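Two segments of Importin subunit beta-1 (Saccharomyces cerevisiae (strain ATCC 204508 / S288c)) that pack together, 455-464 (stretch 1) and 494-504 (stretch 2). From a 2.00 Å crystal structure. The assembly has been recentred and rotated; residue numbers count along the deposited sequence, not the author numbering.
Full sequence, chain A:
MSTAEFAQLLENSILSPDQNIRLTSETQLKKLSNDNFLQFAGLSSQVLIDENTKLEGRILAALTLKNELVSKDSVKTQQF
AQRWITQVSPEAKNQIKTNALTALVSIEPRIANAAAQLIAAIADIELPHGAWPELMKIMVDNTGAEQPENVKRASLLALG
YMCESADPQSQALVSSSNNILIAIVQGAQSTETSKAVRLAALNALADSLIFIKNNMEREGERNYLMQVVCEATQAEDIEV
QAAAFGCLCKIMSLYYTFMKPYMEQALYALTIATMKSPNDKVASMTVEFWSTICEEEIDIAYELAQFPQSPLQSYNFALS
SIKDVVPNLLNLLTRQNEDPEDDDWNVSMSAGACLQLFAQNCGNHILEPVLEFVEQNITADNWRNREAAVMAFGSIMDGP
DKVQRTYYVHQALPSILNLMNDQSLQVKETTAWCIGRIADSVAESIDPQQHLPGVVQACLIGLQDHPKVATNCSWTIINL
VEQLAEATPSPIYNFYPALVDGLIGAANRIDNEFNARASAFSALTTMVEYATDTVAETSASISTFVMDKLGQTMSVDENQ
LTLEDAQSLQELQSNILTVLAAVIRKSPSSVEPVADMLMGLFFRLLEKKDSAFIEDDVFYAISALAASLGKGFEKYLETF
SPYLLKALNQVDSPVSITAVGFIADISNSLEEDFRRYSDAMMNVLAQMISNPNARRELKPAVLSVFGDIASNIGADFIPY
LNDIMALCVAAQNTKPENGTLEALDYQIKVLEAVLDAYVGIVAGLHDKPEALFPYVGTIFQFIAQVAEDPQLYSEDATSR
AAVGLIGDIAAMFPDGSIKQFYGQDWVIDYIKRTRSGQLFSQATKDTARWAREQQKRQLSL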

# COMPACT_ATOMS: atom_id res chain seq x y z
N VAL A 455 -13.03 15.68 28.76
CA VAL A 455 -12.27 14.93 27.76
C VAL A 455 -10.78 15.25 27.88
O VAL A 455 -9.93 14.35 27.95
N VAL A 456 -10.45 16.54 27.90
CA VAL A 456 -9.04 16.93 28.01
C VAL A 456 -8.44 16.38 29.29
O VAL A 456 -7.34 15.82 29.28
N GLN A 457 -9.17 16.49 30.40
CA GLN A 457 -8.64 15.99 31.67
C GLN A 457 -8.40 14.48 31.61
O GLN A 457 -7.38 13.99 32.11
N ALA A 458 -9.31 13.74 30.98
CA ALA A 458 -9.10 12.30 30.84
C ALA A 458 -7.85 12.01 30.02
O ALA A 458 -7.10 11.07 30.32
N CYS A 459 -7.61 12.80 28.98
CA CYS A 459 -6.40 12.61 28.18
C CYS A 459 -5.16 12.91 29.01
O CYS A 459 -4.14 12.21 28.89
N LEU A 460 -5.21 13.96 29.83
CA LEU A 460 -4.05 14.36 30.63
C LEU A 460 -3.73 13.32 31.69
O LEU A 460 -2.56 13.01 31.92
N ILE A 461 -4.75 12.78 32.36
CA ILE A 461 -4.52 11.68 33.28
C ILE A 461 -3.97 10.47 32.53
O ILE A 461 -3.05 9.79 33.00
N GLY A 462 -4.52 10.19 31.35
CA GLY A 462 -4.10 9.00 30.62
C GLY A 462 -2.67 9.06 30.12
O GLY A 462 -2.00 8.03 30.02
N LEU A 463 -2.19 10.26 29.79
CA LEU A 463 -0.79 10.41 29.40
C LEU A 463 0.16 10.02 30.53
O LEU A 463 1.32 9.68 30.26
N GLN A 464 -0.29 10.08 31.78
CA GLN A 464 0.51 9.69 32.93
C GLN A 464 0.25 8.25 33.36
O GLN A 464 0.81 7.82 34.37
N ASN A 494 -8.10 27.03 24.11
CA ASN A 494 -8.15 27.28 25.54
C ASN A 494 -7.41 26.22 26.34
O ASN A 494 -7.00 26.48 27.48
N PHE A 495 -7.22 25.03 25.77
CA PHE A 495 -6.55 23.93 26.45
C PHE A 495 -5.13 23.71 25.95
O PHE A 495 -4.47 22.77 26.41
N TYR A 496 -4.64 24.54 25.04
CA TYR A 496 -3.30 24.32 24.48
C TYR A 496 -2.23 24.24 25.56
O TYR A 496 -1.45 23.27 25.55
N PRO A 497 -2.13 25.19 26.50
CA PRO A 497 -1.08 25.09 27.53
C PRO A 497 -1.11 23.75 28.26
O PRO A 497 -0.12 23.00 28.25
N ALA A 498 -2.26 23.41 28.84
CA ALA A 498 -2.38 22.15 29.56
C ALA A 498 -1.99 20.97 28.68
O ALA A 498 -1.11 20.17 29.04
N LEU A 499 -2.61 20.86 27.51
CA LEU A 499 -2.26 19.77 26.60
C LEU A 499 -0.75 19.73 26.35
O LEU A 499 -0.11 18.69 26.53
N VAL A 500 -0.16 20.88 26.01
CA VAL A 500 1.27 20.87 25.72
C VAL A 500 2.05 20.41 26.94
O VAL A 500 2.90 19.51 26.86
N ASP A 501 1.70 20.94 28.11
CA ASP A 501 2.39 20.50 29.32
C ASP A 501 2.30 18.99 29.45
O ASP A 501 3.32 18.29 29.58
N GLY A 502 1.08 18.44 29.31
CA GLY A 502 0.93 17.01 29.42
C GLY A 502 1.78 16.27 28.41
O GLY A 502 2.49 15.31 28.75
N LEU A 503 1.77 16.74 27.16
CA LEU A 503 2.52 16.04 26.13
C LEU A 503 4.01 16.11 26.42
O LEU A 503 4.72 15.11 26.26
N ILE A 504 4.49 17.26 26.92
CA ILE A 504 5.91 17.33 27.23
C ILE A 504 6.24 16.28 28.27
O ILE A 504 7.23 15.55 28.14

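The most striking feature of this contact is a residue with no side chain: G502 sits where the backbones come nearest, its CA only 5.8 Å from the CA of L460. A CB at G502 would point toward stretch 1 and lie 2.6 Å from L460 CD2, a clash, and a tight 3.4 Å from L463 CD1. The general principle is that glycine turns a stretch of helix backbone into a packing surface, here for two leucines. L460 CD2 rests 4.0 Å from G502 CA, and L463 CD1 lies 3.8 Å from G502 C.

The helices run nearly parallel, at 15°, with axes 9.4 Å apart at closest approach, so contacts recur along the pair in matching order. V456, C459 and L463 direct their CA-to-CB bonds toward stretch 2, although C459 (m) makes no contact, its CB staying 5.1 Å from L499 CD2. V456, in the t rotamer, touches both F495 and L499: CG2 lies over one face of the F495 ring, 4.0 Å from its centroid in a CH-pi contact, and CG1 lies 4.0 Å from L499 CD2 and also reaches the F495 side chain. The CA-to-CB bonds of F495 (m) and A498 point toward stretch 1.

L460 leaves its backbone sideways, but its m, t conformation brings the end of the side chain inward. Its CD1 approaches A498 CB at 4.1 Å, and its CD2 packs 3.7 Å from A498 O and 4.4 Å from L499 CD2. L463, also m, t, continues the row, its CD1 lying 4.0 Å from L503 CD2. On stretch 2, L499 and L503 share this rotamer; their CA-to-CB bonds point sideways and away respectively, yet the ends of both come nearer.

No hydrogen bond crosses between the stretches. Within each helix the backbone forms its own hydrogen bonds, such as G502 N to A498 O at 2.8 Å, and the side-chain contacts across the pair are apolar.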

# COMPACT_ATOMS: atom_id res chain seq x y z
CB VAL A 455 -12.82 15.22 26.35
CG1 VAL A 455 -11.88 14.71 25.26
CG2 VAL A 455 -14.20 14.61 26.17
CB VAL A 456 -8.91 18.47 27.94
CG1 VAL A 456 -7.50 18.93 28.35
CG2 VAL A 456 -9.26 18.96 26.53
CB GLN A 457 -9.59 16.34 32.82
CG GLN A 457 -8.90 16.55 34.15
CD GLN A 457 -7.81 17.61 34.08
OE1 GLN A 457 -8.02 18.71 33.56
NE2 GLN A 457 -6.63 17.28 34.60
CB ALA A 458 -10.31 11.63 30.21
CB CYS A 459 -6.44 13.48 26.93
SG CYS A 459 -7.64 12.95 25.68
CB LEU A 460 -4.31 15.72 31.29
CG LEU A 460 -4.39 16.93 30.36
CD1 LEU A 460 -4.69 18.17 31.17
CD2 LEU A 460 -3.09 17.11 29.57
CB ILE A 461 -5.81 11.32 34.04
CG1 ILE A 461 -6.30 12.51 34.88
CG2 ILE A 461 -5.61 10.08 34.91
CD1 ILE A 461 -5.28 13.07 35.86
CB LEU A 463 -0.51 11.85 28.97
CG LEU A 463 -1.07 12.26 27.60
CD1 LEU A 463 -0.93 13.75 27.43
CD2 LEU A 463 -0.37 11.53 26.48
CB GLN A 464 0.22 10.62 34.11
CG GLN A 464 0.63 12.06 33.87
CD GLN A 464 0.18 12.97 35.00
OE1 GLN A 464 -0.83 12.72 35.65
NE2 GLN A 464 0.94 14.03 35.24
CB ASN A 494 -9.60 27.37 26.02
CG ASN A 494 -10.34 28.56 25.44
OD1 ASN A 494 -9.78 29.65 25.30
ND2 ASN A 494 -11.60 28.35 25.10
CB PHE A 495 -7.36 22.64 26.28
CG PHE A 495 -8.77 22.74 26.81
CD1 PHE A 495 -9.04 22.50 28.15
CD2 PHE A 495 -9.80 23.10 25.96
CE1 PHE A 495 -10.34 22.61 28.63
CE2 PHE A 495 -11.10 23.20 26.44
CZ PHE A 495 -11.36 22.96 27.78
CB TYR A 496 -2.98 25.41 23.46
CG TYR A 496 -2.73 24.89 22.06
CD1 TYR A 496 -3.74 24.25 21.34
CD2 TYR A 496 -1.49 25.04 21.45
CE1 TYR A 496 -3.52 23.78 20.07
CE2 TYR A 496 -1.26 24.56 20.16
CZ TYR A 496 -2.28 23.94 19.48
OH TYR A 496 -2.06 23.47 18.21
CB PRO A 497 -1.39 26.26 28.47
CG PRO A 497 -2.12 27.24 27.60
CD PRO A 497 -2.93 26.41 26.64
CB ALA A 498 -3.81 21.99 30.09
CB LEU A 499 -3.03 19.92 25.28
CG LEU A 499 -4.53 19.63 25.39
CD1 LEU A 499 -5.27 20.09 24.16
CD2 LEU A 499 -4.76 18.15 25.61
CB VAL A 500 1.73 22.26 25.23
CG1 VAL A 500 3.26 22.38 25.23
CG2 VAL A 500 1.21 22.49 23.82
CB ASP A 501 1.80 21.20 30.55
CG ASP A 501 2.37 20.68 31.84
OD1 ASP A 501 3.46 21.14 32.23
OD2 ASP A 501 1.73 19.81 32.46
CB LEU A 503 2.19 16.64 24.76
CG LEU A 503 0.80 16.30 24.20
CD1 LEU A 503 0.49 17.10 22.95
CD2 LEU A 503 0.72 14.82 23.89
CB ILE A 504 6.29 18.76 27.69
CG1 ILE A 504 6.32 19.70 26.49
CG2 ILE A 504 7.67 18.75 28.37
CD1 ILE A 504 6.54 21.17 26.86